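Local coordinates for vacuolar aminopeptidase 1 (Saccharomyces cerevisiae, PDB 5JGF), which removes amino acids, preferably neutral or hydrophobic ones, from the N-termini of peptides as a zinc-dependent dodecameric enzyme of the yeast vacuole, at the interface of chains A and B and the interface of chains A and C. Sequence-based numbering; all coordinates share one arbitrary frame. Chains: chain A/B/C, Vacuolar aminopeptidase 1.

Contact 1: the interface of chains A and B. Residues chain A 360-361, 402; chain B 100, 102, 104.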
ATOM      1  N   ASN A 360      23.543  30.953 -11.149  1.00 17.19           N
ATOM      2  CA  ASN A 360      24.470  31.502 -12.136  1.00 17.51           C
ATOM      3  C   ASN A 360      24.128  31.124 -13.572  1.00 17.89           C
ATOM      4  O   ASN A 360      24.853  31.486 -14.502  1.00 16.69           O
ATOM      5  CB  ASN A 360      25.909  31.083 -11.822  1.00 19.40           C
ATOM      6  CG  ASN A 360      26.394  31.633 -10.502  1.00 22.00           C
ATOM      7  OD1 ASN A 360      26.125  32.786 -10.167  1.00 22.43           O
ATOM      8  ND2 ASN A 360      27.122  30.818  -9.745  1.00 20.43           N
ATOM      9  N   HIS A 361      23.027  30.400 -13.756  1.00 16.41           N
ATOM     10  CA  HIS A 361      22.617  30.004 -15.097  1.00 15.05           C
ATOM     11  C   HIS A 361      21.145  30.281 -15.382  1.00 15.15           C
ATOM     12  O   HIS A 361      20.426  29.422 -15.892  1.00 15.74           O
ATOM     13  CB  HIS A 361      22.919  28.523 -15.354  1.00 14.79           C
ATOM     14  CG  HIS A 361      24.370  28.169 -15.236  1.00 15.48           C
ATOM     15  ND1 HIS A 361      25.024  28.104 -14.025  1.00 15.38           N
ATOM     16  CD2 HIS A 361      25.289  27.846 -16.176  1.00 17.97           C
ATOM     17  CE1 HIS A 361      26.282  27.754 -14.224  1.00 14.87           C
ATOM     18  NE2 HIS A 361      26.469  27.590 -15.521  1.00 16.99           N
ATOM     19  N   TYR A 402      22.661  33.664 -19.409  1.00 15.46           N
ATOM     20  CA  TYR A 402      22.780  32.218 -19.554  1.00 15.16           C
ATOM     21  C   TYR A 402      21.584  31.467 -18.997  1.00 15.64           C
ATOM     22  O   TYR A 402      20.945  31.911 -18.043  1.00 12.01           O
ATOM     23  CB  TYR A 402      23.978  31.672 -18.773  1.00 15.42           C
ATOM     24  CG  TYR A 402      25.360  31.925 -19.315  1.00 19.53           C
ATOM     25  CD1 TYR A 402      25.567  32.451 -20.589  1.00 19.85           C
ATOM     26  CD2 TYR A 402      26.475  31.592 -18.550  1.00 21.05           C
ATOM     27  CE1 TYR A 402      26.860  32.636 -21.084  1.00 20.96           C
ATOM     28  CE2 TYR A 402      27.761  31.768 -19.031  1.00 22.39           C
ATOM     29  CZ  TYR A 402      27.947  32.289 -20.296  1.00 22.34           C
ATOM     30  OH  TYR A 402      29.231  32.451 -20.760  1.00 26.00           O
TER
ATOM     31  N   LYS B 100      30.472  23.486 -15.744  1.00 14.03           N
ATOM     32  CA  LYS B 100      29.344  24.275 -16.217  1.00 15.40           C
ATOM     33  C   LYS B 100      29.841  25.596 -16.811  1.00 17.26           C
ATOM     34  O   LYS B 100      30.987  25.988 -16.586  1.00 16.59           O
ATOM     35  CB  LYS B 100      28.366  24.535 -15.067  1.00 15.03           C
ATOM     36  CG  LYS B 100      27.417  23.369 -14.812  1.00 16.98           C
ATOM     37  CD  LYS B 100      26.626  23.541 -13.527  1.00 17.96           C
ATOM     38  CE  LYS B 100      25.594  22.428 -13.377  1.00 16.85           C
ATOM     39  NZ  LYS B 100      25.476  22.001 -11.954  1.00 16.28           N
ATOM     40  N   VAL B 102      29.390  28.413 -15.950  1.00 17.45           N
ATOM     41  CA  VAL B 102      29.867  29.168 -14.799  1.00 16.90           C
ATOM     42  C   VAL B 102      30.111  28.090 -13.746  1.00 18.96           C
ATOM     43  O   VAL B 102      29.168  27.588 -13.137  1.00 19.35           O
ATOM     44  CB  VAL B 102      28.805  30.164 -14.281  1.00 18.03           C
ATOM     45  CG1 VAL B 102      29.284  30.814 -12.990  1.00 17.34           C
ATOM     46  CG2 VAL B 102      28.535  31.232 -15.336  1.00 18.27           C
ATOM     47  N   PHE B 104      31.892  28.532 -11.049  1.00 19.85           N
ATOM     48  CA  PHE B 104      32.115  29.162  -9.757  1.00 20.97           C
ATOM     49  C   PHE B 104      31.091  28.791  -8.686  1.00 22.02           C
ATOM     50  O   PHE B 104      29.888  28.735  -8.941  1.00 21.78           O
ATOM     51  CB  PHE B 104      32.161  30.687  -9.929  1.00 23.47           C
ATOM     52  CG  PHE B 104      32.495  31.429  -8.669  1.00 26.19           C
ATOM     53  CD1 PHE B 104      31.528  31.645  -7.693  1.00 27.54           C
ATOM     54  CD2 PHE B 104      33.788  31.892  -8.446  1.00 28.11           C
ATOM     55  CE1 PHE B 104      31.844  32.312  -6.509  1.00 29.63           C
ATOM     56  CE2 PHE B 104      34.116  32.558  -7.266  1.00 28.36           C
ATOM     57  CZ  PHE B 104      33.143  32.768  -6.296  1.00 29.44           C
TER
HETATM   58  O   HOH W   1      28.161  28.107 -10.815  1.00 20.21           O

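Contact 2: the interface of chains A and C. Residues chain A 131, 158-159; chain C 247-249, 257, 441.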
ATOM      1  N   ASP A 131     -11.390  33.641 -22.500  1.00 13.11           N
ATOM      2  CA  ASP A 131     -12.214  34.050 -23.641  1.00 14.31           C
ATOM      3  C   ASP A 131     -11.510  33.570 -24.910  1.00 13.98           C
ATOM      4  O   ASP A 131     -10.430  34.060 -25.243  1.00 13.37           O
ATOM      5  CB  ASP A 131     -12.347  35.579 -23.684  1.00 13.96           C
ATOM      6  CG  ASP A 131     -13.149  36.149 -22.512  1.00 17.00           C
ATOM      7  OD1 ASP A 131     -13.462  35.411 -21.549  1.00 14.83           O
ATOM      8  OD2 ASP A 131     -13.458  37.360 -22.559  1.00 16.68           O
ATOM      9  N   LEU A 158     -14.496  39.068 -30.792  1.00 17.58           N
ATOM     10  CA  LEU A 158     -15.542  38.183 -30.296  1.00 16.60           C
ATOM     11  C   LEU A 158     -15.041  36.821 -29.826  1.00 16.80           C
ATOM     12  O   LEU A 158     -14.484  36.051 -30.608  1.00 16.54           O
ATOM     13  CB  LEU A 158     -16.622  37.961 -31.364  1.00 16.98           C
ATOM     14  CG  LEU A 158     -17.741  36.989 -30.955  1.00 17.13           C
ATOM     15  CD1 LEU A 158     -18.581  37.602 -29.841  1.00 15.98           C
ATOM     16  CD2 LEU A 158     -18.612  36.665 -32.152  1.00 16.37           C
ATOM     17  N   PRO A 159     -15.200  36.522 -28.526  1.00 15.59           N
ATOM     18  CA  PRO A 159     -14.752  35.213 -28.045  1.00 15.40           C
ATOM     19  C   PRO A 159     -15.958  34.297 -28.263  1.00 15.92           C
ATOM     20  O   PRO A 159     -16.943  34.364 -27.521  1.00 16.27           O
ATOM     21  CB  PRO A 159     -14.443  35.474 -26.575  1.00 15.38           C
ATOM     22  CG  PRO A 159     -15.458  36.507 -26.197  1.00 16.58           C
ATOM     23  CD  PRO A 159     -15.513  37.427 -27.404  1.00 15.85           C
TER
ATOM     24  N   THR C 247     -17.029  40.665 -21.127  1.00 15.39           N
ATOM     25  CA  THR C 247     -17.357  40.661 -22.545  1.00 18.05           C
ATOM     26  C   THR C 247     -18.560  39.787 -22.866  1.00 18.54           C
ATOM     27  O   THR C 247     -18.817  38.794 -22.186  1.00 18.54           O
ATOM     28  CB  THR C 247     -16.192  40.105 -23.388  1.00 18.08           C
ATOM     29  OG1 THR C 247     -14.965  40.730 -22.997  1.00 21.62           O
ATOM     30  CG2 THR C 247     -16.439  40.367 -24.865  1.00 20.54           C
ATOM     31  N   ILE C 248     -19.296  40.168 -23.906  1.00 17.54           N
ATOM     32  CA  ILE C 248     -20.425  39.376 -24.362  1.00 17.38           C
ATOM     33  C   ILE C 248     -19.754  38.339 -25.254  1.00 18.75           C
ATOM     34  O   ILE C 248     -18.935  38.689 -26.110  1.00 18.68           O
ATOM     35  CB  ILE C 248     -21.414  40.219 -25.198  1.00 18.91           C
ATOM     36  CG1 ILE C 248     -22.069  41.279 -24.309  1.00 19.11           C
ATOM     37  CG2 ILE C 248     -22.468  39.313 -25.832  1.00 17.85           C
ATOM     38  CD1 ILE C 248     -22.868  40.701 -23.145  1.00 21.12           C
ATOM     39  N   GLY C 249     -20.079  37.068 -25.042  1.00 17.13           N
ATOM     40  CA  GLY C 249     -19.456  36.018 -25.826  1.00 17.87           C
ATOM     41  C   GLY C 249     -20.381  34.963 -26.392  1.00 16.18           C
ATOM     42  O   GLY C 249     -21.599  34.993 -26.180  1.00 16.38           O
ATOM     43  N   PHE C 257     -19.226  37.045 -20.193  1.00 14.51           N
ATOM     44  CA  PHE C 257     -18.060  36.582 -19.438  1.00 14.11           C
ATOM     45  C   PHE C 257     -17.554  37.745 -18.601  1.00 14.75           C
ATOM     46  O   PHE C 257     -17.316  38.836 -19.121  1.00 14.89           O
ATOM     47  CB  PHE C 257     -16.936  36.116 -20.377  1.00 14.43           C
ATOM     48  CG  PHE C 257     -17.371  35.102 -21.404  1.00 14.89           C
ATOM     49  CD1 PHE C 257     -18.343  34.152 -21.104  1.00 14.06           C
ATOM     50  CD2 PHE C 257     -16.785  35.081 -22.667  1.00 14.77           C
ATOM     51  CE1 PHE C 257     -18.727  33.196 -22.045  1.00 14.83           C
ATOM     52  CE2 PHE C 257     -17.161  34.126 -23.620  1.00 14.93           C
ATOM     53  CZ  PHE C 257     -18.133  33.183 -23.308  1.00 15.06           C
ATOM     54  N   ARG C 441     -12.821  34.274 -13.468  1.00 13.26           N
ATOM     55  CA  ARG C 441     -13.631  34.812 -14.569  1.00 13.57           C
ATOM     56  C   ARG C 441     -14.753  33.822 -14.884  1.00 14.97           C
ATOM     57  O   ARG C 441     -14.514  32.746 -15.438  1.00 16.04           O
ATOM     58  CB  ARG C 441     -12.768  35.053 -15.813  1.00 14.00           C
ATOM     59  CG  ARG C 441     -13.458  35.888 -16.903  1.00 13.38           C
ATOM     60  CD  ARG C 441     -12.489  36.187 -18.049  1.00 14.48           C
ATOM     61  NE  ARG C 441     -13.093  36.948 -19.146  1.00 14.33           N
ATOM     62  CZ  ARG C 441     -13.341  38.258 -19.121  1.00 17.31           C
ATOM     63  NH1 ARG C 441     -13.048  38.982 -18.048  1.00 18.06           N
ATOM     64  NH2 ARG C 441     -13.856  38.852 -20.190  1.00 14.19           N
TER
HETATM   65  O   HOH W   2     -12.439  39.237 -24.127  1.00 19.38           O

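Contact 3: the interface of chains A and C. Residues chain A 217-218, 221; chain C 251.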
ATOM      1  N   HIS A 217     -24.359  26.837 -37.948  1.00 22.02           N
ATOM      2  CA  HIS A 217     -24.146  28.159 -37.371  1.00 21.63           C
ATOM      3  C   HIS A 217     -22.684  28.574 -37.532  1.00 21.97           C
ATOM      4  O   HIS A 217     -22.395  29.710 -37.915  1.00 21.24           O
ATOM      5  CB  HIS A 217     -24.533  28.159 -35.896  1.00 23.17           C
ATOM      6  N   LEU A 218     -21.766  27.651 -37.253  1.00 21.61           N
ATOM      7  CA  LEU A 218     -20.341  27.940 -37.386  1.00 21.66           C
ATOM      8  C   LEU A 218     -19.986  28.126 -38.857  1.00 20.19           C
ATOM      9  O   LEU A 218     -19.212  29.018 -39.202  1.00 19.19           O
ATOM     10  CB  LEU A 218     -19.499  26.806 -36.784  1.00 22.21           C
ATOM     11  CG  LEU A 218     -17.973  26.938 -36.922  1.00 24.80           C
ATOM     12  CD1 LEU A 218     -17.494  28.227 -36.264  1.00 25.24           C
ATOM     13  CD2 LEU A 218     -17.295  25.738 -36.278  1.00 26.09           C
ATOM     14  N   TYR A 221     -21.048  31.499 -39.964  1.00 20.70           N
ATOM     15  CA  TYR A 221     -20.212  32.519 -39.345  1.00 21.32           C
ATOM     16  C   TYR A 221     -18.854  32.717 -40.020  1.00 21.33           C
ATOM     17  O   TYR A 221     -18.453  33.851 -40.291  1.00 20.70           O
ATOM     18  CB  TYR A 221     -20.017  32.209 -37.855  1.00 21.34           C
ATOM     19  CG  TYR A 221     -19.174  33.237 -37.135  1.00 20.41           C
ATOM     20  CD1 TYR A 221     -17.846  32.971 -36.801  1.00 19.91           C
ATOM     21  CD2 TYR A 221     -19.692  34.493 -36.825  1.00 20.72           C
ATOM     22  CE1 TYR A 221     -17.054  33.936 -36.177  1.00 19.29           C
ATOM     23  CE2 TYR A 221     -18.906  35.463 -36.202  1.00 21.50           C
ATOM     24  CZ  TYR A 221     -17.591  35.177 -35.884  1.00 18.79           C
ATOM     25  OH  TYR A 221     -16.809  36.139 -35.290  1.00 21.03           O
TER
ATOM     26  N   ILE C 251     -20.733  32.369 -30.073  1.00 17.12           N
ATOM     27  CA  ILE C 251     -20.883  32.665 -31.492  1.00 19.54           C
ATOM     28  C   ILE C 251     -22.186  33.413 -31.793  1.00 20.20           C
ATOM     29  O   ILE C 251     -22.285  34.122 -32.799  1.00 20.04           O
ATOM     30  CB  ILE C 251     -20.817  31.369 -32.330  1.00 20.95           C
ATOM     31  CG1 ILE C 251     -20.528  31.713 -33.791  1.00 22.07           C
ATOM     32  CG2 ILE C 251     -22.127  30.603 -32.217  1.00 21.36           C
ATOM     33  CD1 ILE C 251     -20.175  30.504 -34.635  1.00 24.04           C
TER

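Contact 1: the interface of chains A and B
A direct hydrogen bond joins A:His361 to B:Val102, and the patch illustrates how a small subunit contact can be organised around an aliphatic residue. The backbone N of B:Val102 donates to NE2 of the A:His361 imidazole over 3.1 Å. The donor stands 31° out of the ring plane, so the ring nitrogen is approached obliquely. NE2 is likely to be unprotonated here, since it accepts this N-H. The carbonyl O of B:Val102 lies in plane at the edge of the same imidazole, beside CE1.

A water-mediated link adds to this. ND2, the amide nitrogen of A:Asn360, lies 3.1 Å from water 1, which also bonds to the carbonyl oxygens of B:Val102 and B:Phe104, at 2.6 Å from O of each. One water thus ties a chain A amide to two backbone carbonyls of chain B.

Apolar contacts complete the grip. With CG1 of B:Val102 anti to its own backbone N (chi1 174°), that methyl reaches CB of A:Asn360 at 3.6 Å, the two side chains crossing at about a right angle. The other branch, CG2, turns to the A:Tyr402 ring and touches CE2 at 3.8 Å. CB of B:Val102 packs on CE1 of A:His361 at 3.5 Å.

In the fold, A:Asn360 and A:His361 occupy a loop beside strand 401-403, which carries A:Tyr402, while the chain B residues come from the stretch following strand 96-99.

Contact 2: the interface of chains A and C
OD2 of A:Asp131 is gripped from two directions: NH2 of C:Arg441 bonds to this carboxylate oxygen at 2.8 Å, in a salt bridge, and water 2 lies 2.6 Å from the same OD2. The water also bonds to the hydroxyl OG1 of C:Thr247, joining the carboxylate to strand 247-249 of chain C.

The other carboxylate oxygen, OD1, receives NE of C:Arg441 at 2.9 Å in a nearly straight bond, 169° at the hydrogen. C:Arg441 therefore holds the aspartate side-on, one nitrogen to each oxygen, a familiar way of pairing these groups and of limiting the carboxylate's rotation. The fit is not flat, however: the carboxylate and guanidinium planes are turned 49° apart. NH2 comes to OD2 on its syn side but somewhat out of the carboxylate plane, while NE stands further above the plane at OD1. The arginine reaches across with its chain extended from CG to NE, and the paired charges would probably help keep A:Asp131 ionised.

Apolar packing flanks the ion pair. The ring of C:Phe257 runs alongside A:Asp131 in the opposite direction, and its CE2 touches CG of the A:Pro159 ring at 3.9 Å. A:Pro159 also rests against strand 247-249, its CD meeting the methyl CG2 of C:Thr247 at 4.0 Å. This patch has a twin across the two-fold axis of the dimer within the dodecamer. The carbonyl O of A:Pro159 lies 3.5 Å from CA of C:Gly249.

Contact 3: the interface of chains A and C
Three side chains in an extended first torsion converge here: CG1 of C:Ile251 is anti to its backbone N (chi1 -162°), and A:Tyr221 holds CG likewise (chi1 -179°), as does A:Leu218. With chi2 at 169° as well, the isoleucine arm is stretched out and delivers its terminal methyl CD1 to helix 216-226 of chain A. It is a compact example of a knob from one subunit seated on a helix of another.

The methyl CD1 of C:Ile251 meets CB of A:Tyr221 at 3.6 Å. It also touches the backbone of the helix, lying 3.8 Å from CA of A:Leu218, whose side chain crosses the isoleucine at about a right angle. One step back along the arm, CG1 lies over a face of the A:Tyr221 ring, displaced toward its rim, as the two side chains slide past each other in opposite directions. An alanine in place of A:Tyr221 would keep CB but lack the ring over CG1 of C:Ile251, which would probably open a gap beside the isoleucine arm and leave it freer to turn.

A:His217 borders the patch, although its side chain is modelled only in part. Its carbonyl O is 4.0 Å from CD1 of C:Ile251.

Contacts 2 and 3 belong to the same two-fold interface between chains A and C, their C-alpha centres about 15 Å apart. Chain C joins them through neighbouring segments: strand 247-249 serves contact 2, and the loop just beyond it serves contact 3. A charged clasp and an apolar knob thus act close together, and each recurs with the chains exchanged. The C-alpha centre of contact 1 lies about 45 Å from that of contact 2 and about 53 Å from that of contact 3, at an A–B interface that is not an exact two-fold. One subunit therefore engages different neighbours through separate surfaces, as building the tetrahedral dodecamer requires.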